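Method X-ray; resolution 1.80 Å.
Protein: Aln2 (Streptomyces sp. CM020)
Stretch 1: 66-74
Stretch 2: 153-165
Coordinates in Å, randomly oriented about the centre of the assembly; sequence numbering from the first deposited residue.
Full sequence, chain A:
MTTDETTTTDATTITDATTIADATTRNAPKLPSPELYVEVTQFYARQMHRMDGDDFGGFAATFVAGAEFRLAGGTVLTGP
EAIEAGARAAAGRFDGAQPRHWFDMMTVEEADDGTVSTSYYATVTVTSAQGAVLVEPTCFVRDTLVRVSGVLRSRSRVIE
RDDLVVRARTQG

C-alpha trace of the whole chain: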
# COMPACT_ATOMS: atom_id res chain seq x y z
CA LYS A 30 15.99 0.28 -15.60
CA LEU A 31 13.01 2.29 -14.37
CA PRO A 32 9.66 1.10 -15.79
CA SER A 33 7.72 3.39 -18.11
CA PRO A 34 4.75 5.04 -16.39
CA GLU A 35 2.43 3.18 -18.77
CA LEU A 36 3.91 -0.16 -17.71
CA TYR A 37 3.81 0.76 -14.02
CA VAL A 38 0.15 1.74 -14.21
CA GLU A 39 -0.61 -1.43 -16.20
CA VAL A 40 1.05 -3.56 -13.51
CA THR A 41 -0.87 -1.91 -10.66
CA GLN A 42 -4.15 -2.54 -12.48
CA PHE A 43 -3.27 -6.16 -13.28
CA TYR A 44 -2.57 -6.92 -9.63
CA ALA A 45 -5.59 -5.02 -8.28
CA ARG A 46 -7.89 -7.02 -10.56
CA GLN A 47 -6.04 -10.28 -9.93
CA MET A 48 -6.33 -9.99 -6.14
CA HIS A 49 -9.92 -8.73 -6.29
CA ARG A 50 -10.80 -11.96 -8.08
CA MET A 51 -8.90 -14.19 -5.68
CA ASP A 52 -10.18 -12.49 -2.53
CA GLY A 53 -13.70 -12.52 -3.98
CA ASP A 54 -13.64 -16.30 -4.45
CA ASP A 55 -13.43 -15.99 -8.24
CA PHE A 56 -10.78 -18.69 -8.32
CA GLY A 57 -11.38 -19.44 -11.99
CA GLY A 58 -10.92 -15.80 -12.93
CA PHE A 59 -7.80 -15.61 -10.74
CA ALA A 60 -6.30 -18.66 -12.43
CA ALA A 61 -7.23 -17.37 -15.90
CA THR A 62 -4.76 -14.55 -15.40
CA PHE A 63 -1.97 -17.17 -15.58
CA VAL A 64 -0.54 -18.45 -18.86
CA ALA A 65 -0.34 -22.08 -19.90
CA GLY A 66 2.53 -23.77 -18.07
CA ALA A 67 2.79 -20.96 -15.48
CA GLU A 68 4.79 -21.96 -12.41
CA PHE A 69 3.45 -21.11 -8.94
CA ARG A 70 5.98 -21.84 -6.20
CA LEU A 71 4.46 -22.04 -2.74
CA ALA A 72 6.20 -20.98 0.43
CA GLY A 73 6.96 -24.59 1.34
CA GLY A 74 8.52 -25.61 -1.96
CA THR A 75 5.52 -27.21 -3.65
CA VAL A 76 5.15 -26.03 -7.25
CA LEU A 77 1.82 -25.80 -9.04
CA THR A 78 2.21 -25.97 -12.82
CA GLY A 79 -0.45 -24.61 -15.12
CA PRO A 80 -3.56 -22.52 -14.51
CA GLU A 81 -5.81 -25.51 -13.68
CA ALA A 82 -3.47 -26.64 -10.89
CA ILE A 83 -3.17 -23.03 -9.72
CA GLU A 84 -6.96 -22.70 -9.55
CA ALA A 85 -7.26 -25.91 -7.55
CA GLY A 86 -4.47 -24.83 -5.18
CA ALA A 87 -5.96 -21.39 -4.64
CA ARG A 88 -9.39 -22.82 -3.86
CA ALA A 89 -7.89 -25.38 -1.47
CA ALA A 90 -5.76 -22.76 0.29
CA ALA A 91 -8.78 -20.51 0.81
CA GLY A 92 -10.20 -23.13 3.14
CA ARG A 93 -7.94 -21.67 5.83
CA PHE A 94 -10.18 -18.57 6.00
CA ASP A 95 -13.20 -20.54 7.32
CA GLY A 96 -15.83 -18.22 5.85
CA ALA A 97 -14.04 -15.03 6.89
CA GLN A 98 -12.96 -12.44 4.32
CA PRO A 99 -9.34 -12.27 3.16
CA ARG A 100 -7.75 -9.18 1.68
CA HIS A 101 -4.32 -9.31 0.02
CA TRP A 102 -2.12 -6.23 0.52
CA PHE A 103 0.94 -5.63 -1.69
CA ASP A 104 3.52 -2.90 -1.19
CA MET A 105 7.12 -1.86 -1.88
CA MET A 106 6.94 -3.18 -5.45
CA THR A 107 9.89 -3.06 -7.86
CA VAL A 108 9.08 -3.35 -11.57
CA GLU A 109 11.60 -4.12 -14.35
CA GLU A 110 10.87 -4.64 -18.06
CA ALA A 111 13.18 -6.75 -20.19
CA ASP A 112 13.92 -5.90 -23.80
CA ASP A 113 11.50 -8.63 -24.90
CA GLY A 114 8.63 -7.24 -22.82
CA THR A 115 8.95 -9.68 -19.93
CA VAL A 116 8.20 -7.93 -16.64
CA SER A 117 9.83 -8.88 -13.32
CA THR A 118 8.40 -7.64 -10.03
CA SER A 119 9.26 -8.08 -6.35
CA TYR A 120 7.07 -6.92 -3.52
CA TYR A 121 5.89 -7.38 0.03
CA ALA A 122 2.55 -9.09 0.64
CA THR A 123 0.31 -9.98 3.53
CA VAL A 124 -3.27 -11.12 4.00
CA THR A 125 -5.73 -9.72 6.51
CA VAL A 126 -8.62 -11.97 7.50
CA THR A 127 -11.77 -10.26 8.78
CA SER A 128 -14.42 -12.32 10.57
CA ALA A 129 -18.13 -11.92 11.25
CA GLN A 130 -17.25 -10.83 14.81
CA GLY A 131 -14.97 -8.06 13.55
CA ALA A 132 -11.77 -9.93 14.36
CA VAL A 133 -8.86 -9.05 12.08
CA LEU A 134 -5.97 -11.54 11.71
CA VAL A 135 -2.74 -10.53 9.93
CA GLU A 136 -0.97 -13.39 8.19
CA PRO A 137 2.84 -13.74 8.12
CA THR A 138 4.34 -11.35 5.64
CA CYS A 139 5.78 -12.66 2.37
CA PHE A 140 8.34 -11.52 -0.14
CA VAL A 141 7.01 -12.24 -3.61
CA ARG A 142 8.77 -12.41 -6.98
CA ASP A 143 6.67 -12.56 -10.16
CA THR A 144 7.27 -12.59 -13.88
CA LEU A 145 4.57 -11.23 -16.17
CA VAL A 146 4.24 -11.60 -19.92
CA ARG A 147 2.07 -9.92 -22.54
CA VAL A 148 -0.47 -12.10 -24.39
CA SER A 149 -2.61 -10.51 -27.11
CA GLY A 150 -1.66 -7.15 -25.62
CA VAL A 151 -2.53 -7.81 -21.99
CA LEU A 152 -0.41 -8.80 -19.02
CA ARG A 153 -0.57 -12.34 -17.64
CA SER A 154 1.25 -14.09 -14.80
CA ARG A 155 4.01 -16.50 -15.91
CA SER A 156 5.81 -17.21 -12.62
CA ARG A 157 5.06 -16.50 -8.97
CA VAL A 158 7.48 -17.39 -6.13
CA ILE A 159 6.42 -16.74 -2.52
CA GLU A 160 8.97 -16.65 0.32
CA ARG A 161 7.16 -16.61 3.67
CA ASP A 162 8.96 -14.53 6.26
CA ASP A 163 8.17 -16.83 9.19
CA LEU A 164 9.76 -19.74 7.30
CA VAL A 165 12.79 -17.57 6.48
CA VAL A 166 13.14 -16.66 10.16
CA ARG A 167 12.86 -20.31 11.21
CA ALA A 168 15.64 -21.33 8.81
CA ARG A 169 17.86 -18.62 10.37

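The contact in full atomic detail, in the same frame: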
# COMPACT_ATOMS: atom_id res chain seq x y z
N GLY A 66 1.22 -23.43 -18.61
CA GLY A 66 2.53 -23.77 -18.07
C GLY A 66 3.09 -22.82 -17.03
O GLY A 66 4.26 -22.99 -16.64
N ALA A 67 2.31 -21.86 -16.53
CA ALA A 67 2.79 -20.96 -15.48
C ALA A 67 3.23 -21.76 -14.26
O ALA A 67 2.68 -22.81 -13.95
CB ALA A 67 1.72 -19.96 -15.08
N GLU A 68 4.27 -21.29 -13.59
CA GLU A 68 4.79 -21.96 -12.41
C GLU A 68 4.46 -21.13 -11.18
O GLU A 68 4.76 -19.93 -11.15
CB GLU A 68 6.30 -22.16 -12.50
CG GLU A 68 6.73 -23.53 -12.97
CD GLU A 68 8.20 -23.56 -13.39
OE1 GLU A 68 8.50 -24.16 -14.45
OE2 GLU A 68 9.04 -23.00 -12.66
N PHE A 69 3.83 -21.76 -10.19
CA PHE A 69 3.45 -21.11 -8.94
C PHE A 69 4.16 -21.85 -7.83
O PHE A 69 3.76 -22.97 -7.48
CB PHE A 69 1.93 -21.14 -8.76
CG PHE A 69 1.42 -20.19 -7.72
CD1 PHE A 69 1.81 -20.30 -6.40
CD2 PHE A 69 0.51 -19.19 -8.06
CE1 PHE A 69 1.34 -19.42 -5.44
CE2 PHE A 69 0.04 -18.33 -7.09
CZ PHE A 69 0.45 -18.43 -5.80
N ARG A 70 5.15 -21.20 -7.21
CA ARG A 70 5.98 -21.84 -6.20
C ARG A 70 5.55 -21.32 -4.84
O ARG A 70 5.81 -20.16 -4.48
CB ARG A 70 7.47 -21.58 -6.46
CG ARG A 70 8.35 -22.49 -5.65
CD ARG A 70 9.63 -22.38 -6.17
NE ARG A 70 9.81 -22.84 -7.57
CZ ARG A 70 10.28 -24.04 -7.94
NH1 ARG A 70 10.62 -24.95 -7.02
NH2 ARG A 70 10.40 -24.33 -9.22
N LEU A 71 5.03 -22.26 -4.05
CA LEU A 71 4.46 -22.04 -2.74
C LEU A 71 5.58 -21.85 -1.74
O LEU A 71 6.73 -22.28 -1.94
CB LEU A 71 3.59 -23.24 -2.35
CG LEU A 71 2.30 -23.52 -3.13
CD1 LEU A 71 1.70 -24.88 -2.75
CD2 LEU A 71 1.29 -22.43 -2.87
N ALA A 72 5.21 -21.27 -0.60
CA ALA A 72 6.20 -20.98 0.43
C ALA A 72 6.99 -22.23 0.83
O ALA A 72 8.20 -22.17 1.08
CB ALA A 72 5.51 -20.36 1.64
N GLY A 73 6.33 -23.37 0.87
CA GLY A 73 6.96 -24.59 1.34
C GLY A 73 7.78 -25.36 0.34
O GLY A 73 8.43 -26.35 0.70
N GLY A 74 7.78 -24.94 -0.91
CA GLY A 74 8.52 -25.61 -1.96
C GLY A 74 7.66 -26.36 -2.96
O GLY A 74 8.18 -26.73 -4.02
N ARG A 153 -0.22 -11.07 -18.26
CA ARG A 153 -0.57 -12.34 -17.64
C ARG A 153 0.57 -12.77 -16.73
O ARG A 153 1.73 -12.44 -16.97
CB ARG A 153 -0.80 -13.43 -18.70
CG ARG A 153 -1.82 -13.04 -19.78
CD ARG A 153 -3.27 -13.32 -19.33
NE ARG A 153 -3.51 -14.75 -19.21
CZ ARG A 153 -3.72 -15.58 -20.22
NH1 ARG A 153 -3.75 -15.12 -21.46
NH2 ARG A 153 -3.90 -16.88 -19.99
N SER A 154 0.24 -13.53 -15.70
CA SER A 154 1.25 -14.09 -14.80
C SER A 154 1.90 -15.32 -15.43
O SER A 154 1.20 -16.21 -15.93
CB SER A 154 0.61 -14.45 -13.47
OG SER A 154 0.56 -13.36 -12.57
N ARG A 155 3.24 -15.34 -15.45
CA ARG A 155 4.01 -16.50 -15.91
C ARG A 155 4.64 -17.29 -14.77
O ARG A 155 4.68 -18.53 -14.83
CB ARG A 155 5.10 -16.06 -16.88
CG ARG A 155 5.97 -17.21 -17.37
CD ARG A 155 6.91 -16.77 -18.51
NE ARG A 155 8.23 -16.40 -18.02
CZ ARG A 155 9.20 -15.88 -18.78
NH1 ARG A 155 8.99 -15.67 -20.07
NH2 ARG A 155 10.37 -15.57 -18.24
N SER A 156 5.11 -16.61 -13.74
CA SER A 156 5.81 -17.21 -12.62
C SER A 156 5.42 -16.45 -11.38
O SER A 156 5.24 -15.24 -11.44
CB SER A 156 7.38 -17.10 -12.83
OG SER A 156 8.10 -17.35 -11.63
N ARG A 157 5.23 -17.15 -10.26
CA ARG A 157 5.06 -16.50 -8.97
C ARG A 157 5.84 -17.34 -7.96
O ARG A 157 5.65 -18.56 -7.90
CB ARG A 157 3.59 -16.40 -8.57
CG ARG A 157 3.37 -15.87 -7.16
CD ARG A 157 2.01 -15.25 -6.92
NE ARG A 157 1.88 -14.07 -7.74
CZ ARG A 157 0.73 -13.51 -8.13
NH1 ARG A 157 -0.44 -14.00 -7.72
NH2 ARG A 157 0.78 -12.46 -8.94
N VAL A 158 6.71 -16.70 -7.18
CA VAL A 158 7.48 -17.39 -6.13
C VAL A 158 7.26 -16.65 -4.82
O VAL A 158 7.56 -15.45 -4.73
CB VAL A 158 8.98 -17.44 -6.47
CG1 VAL A 158 9.79 -18.11 -5.34
CG2 VAL A 158 9.23 -18.16 -7.81
N ILE A 159 6.75 -17.33 -3.82
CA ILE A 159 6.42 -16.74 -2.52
C ILE A 159 7.42 -17.24 -1.49
O ILE A 159 7.60 -18.45 -1.33
CB ILE A 159 4.99 -17.11 -2.10
CG1 ILE A 159 3.99 -16.51 -3.10
CG2 ILE A 159 4.70 -16.65 -0.70
CD1 ILE A 159 2.62 -17.10 -3.01
N GLU A 160 8.10 -16.31 -0.80
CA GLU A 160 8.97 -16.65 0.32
C GLU A 160 8.27 -16.13 1.57
O GLU A 160 8.03 -14.92 1.69
CB GLU A 160 10.36 -16.04 0.17
CG GLU A 160 11.17 -16.69 -0.96
CD GLU A 160 12.58 -16.17 -1.05
OE1 GLU A 160 13.05 -15.54 -0.09
OE2 GLU A 160 13.22 -16.41 -2.10
N ARG A 161 7.89 -17.03 2.48
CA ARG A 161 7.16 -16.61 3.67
C ARG A 161 8.13 -16.25 4.78
O ARG A 161 9.06 -17.02 5.09
CB ARG A 161 6.20 -17.70 4.14
CG ARG A 161 4.87 -17.06 4.54
CD ARG A 161 3.80 -18.07 4.69
NE ARG A 161 3.93 -18.73 5.97
CZ ARG A 161 3.33 -19.86 6.30
NH1 ARG A 161 2.55 -20.47 5.42
NH2 ARG A 161 3.51 -20.37 7.50
N ASP A 162 7.94 -15.06 5.37
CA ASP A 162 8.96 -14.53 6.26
C ASP A 162 9.09 -15.37 7.52
O ASP A 162 10.19 -15.45 8.07
CB ASP A 162 8.63 -13.09 6.62
CG ASP A 162 8.98 -12.10 5.50
OD1 ASP A 162 10.00 -12.34 4.81
OD2 ASP A 162 8.27 -11.05 5.36
N ASP A 163 8.01 -16.00 8.00
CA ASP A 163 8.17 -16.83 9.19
C ASP A 163 9.07 -18.04 8.89
O ASP A 163 9.89 -18.43 9.72
CB ASP A 163 6.82 -17.28 9.74
CG ASP A 163 6.00 -18.07 8.75
OD1 ASP A 163 5.96 -17.70 7.56
OD2 ASP A 163 5.40 -19.06 9.21
N LEU A 164 8.93 -18.61 7.69
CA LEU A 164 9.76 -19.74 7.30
C LEU A 164 11.21 -19.32 7.13
O LEU A 164 12.12 -20.07 7.52
CB LEU A 164 9.21 -20.35 6.01
CG LEU A 164 7.85 -21.05 6.14
CD1 LEU A 164 7.41 -21.66 4.80
CD2 LEU A 164 7.86 -22.11 7.23
N VAL A 165 11.44 -18.11 6.60
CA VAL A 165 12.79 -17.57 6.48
C VAL A 165 13.41 -17.40 7.86
O VAL A 165 14.56 -17.81 8.09
CB VAL A 165 12.77 -16.21 5.74
CG1 VAL A 165 14.15 -15.51 5.83
CG2 VAL A 165 12.36 -16.41 4.32
O HOH W 1 9.03 -19.66 2.16

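The two stretches lie side by side as parallel neighbours in a β-sheet: the axes of strand 67-70 and strand 153-161 approach to 4.7 Å, and their N-to-C directions differ by 30°. Glu68 pairs with Ser156, Phe69 with Arg157 and Arg70 with Val158, with CA-CA separations of 4.7 to 4.9 Å.

Four backbone hydrogen bonds carry this pairing. Glu68 N donates to Arg155 O at 3.1 Å (N-H...O angle 153°), and Arg157 N returns a bond to Glu68 O at 3.0 Å (155°). Arg70 N then donates to Arg157 O at 2.8 Å with a straight 180° angle, and Ile159 N donates to Arg70 O at 3.1 Å (166°). The alternation follows from the parallel register: Glu68 and Arg70 turn both N and O toward stretch 2, where Arg157 likewise uses both its N and its O, bridging the two. Three of the four acceptors also receive CA-H...O contacts, as in Ser156 CA to Glu68 O at 3.3 Å and Phe69 CA to Arg157 O at 3.5 Å.

Beyond Arg70 the direct ladder gives way to a turn. Leu71 to Gly74 form a type I β-turn, closed by Gly74 N donating to Leu71 O at 3.0 Å; at Gly74, phi/psi of 109/-15 would jam a CB against the preceding carbonyl, so glycine suits the position. Ile159 O meets Ala72 CA at 3.4 Å in a CA-H...O contact with an angle of 156° at H. One water continues the connection, donating to Ala72 O at 2.9 Å and accepting from Arg161 N at 2.9 Å, so both backbone groups are satisfied without touching each other.

On one face of the sheet, Phe69 (chi1 t) lays its ring against Arg157. Arg157 CG sits over the ring face, 4.2 Å from the centroid of Phe69 and 16° off the normal, a CH-pi contact made by the aliphatic part of an otherwise charged side chain. The buried guanidinium is not left unpaired: NE, NH1 and NH2 are all hydrogen-bonded elsewhere in the structure. The Phe69 ring also packs against Ile159, CE1 to CD1 at 3.6 Å.

The other face, bearing Glu68, Arg70, Ser156 and Val158, is more open. Arg70 CB lies 4.1 Å from Val158 CG2, while Arg70 NH2 forms a long 3.9 Å salt bridge with Glu68 OE2; Arg70 is poorly ordered, consistent with a loose hold.

At the far end, the small Ala72 fits against several partners: its CB is 3.7 Å from Arg161 CB and 3.9 Å from Leu164 CD1. Arg161, the N-cap residue before the helix, donates through NE to Asp163 OD1 at 2.8 Å (163°) and through NH2 to Asp163 OD2 at 2.9 Å (172°), a two-pronged salt bridge within stretch 2. In all, the contact buries 572 Å², summed over both sides.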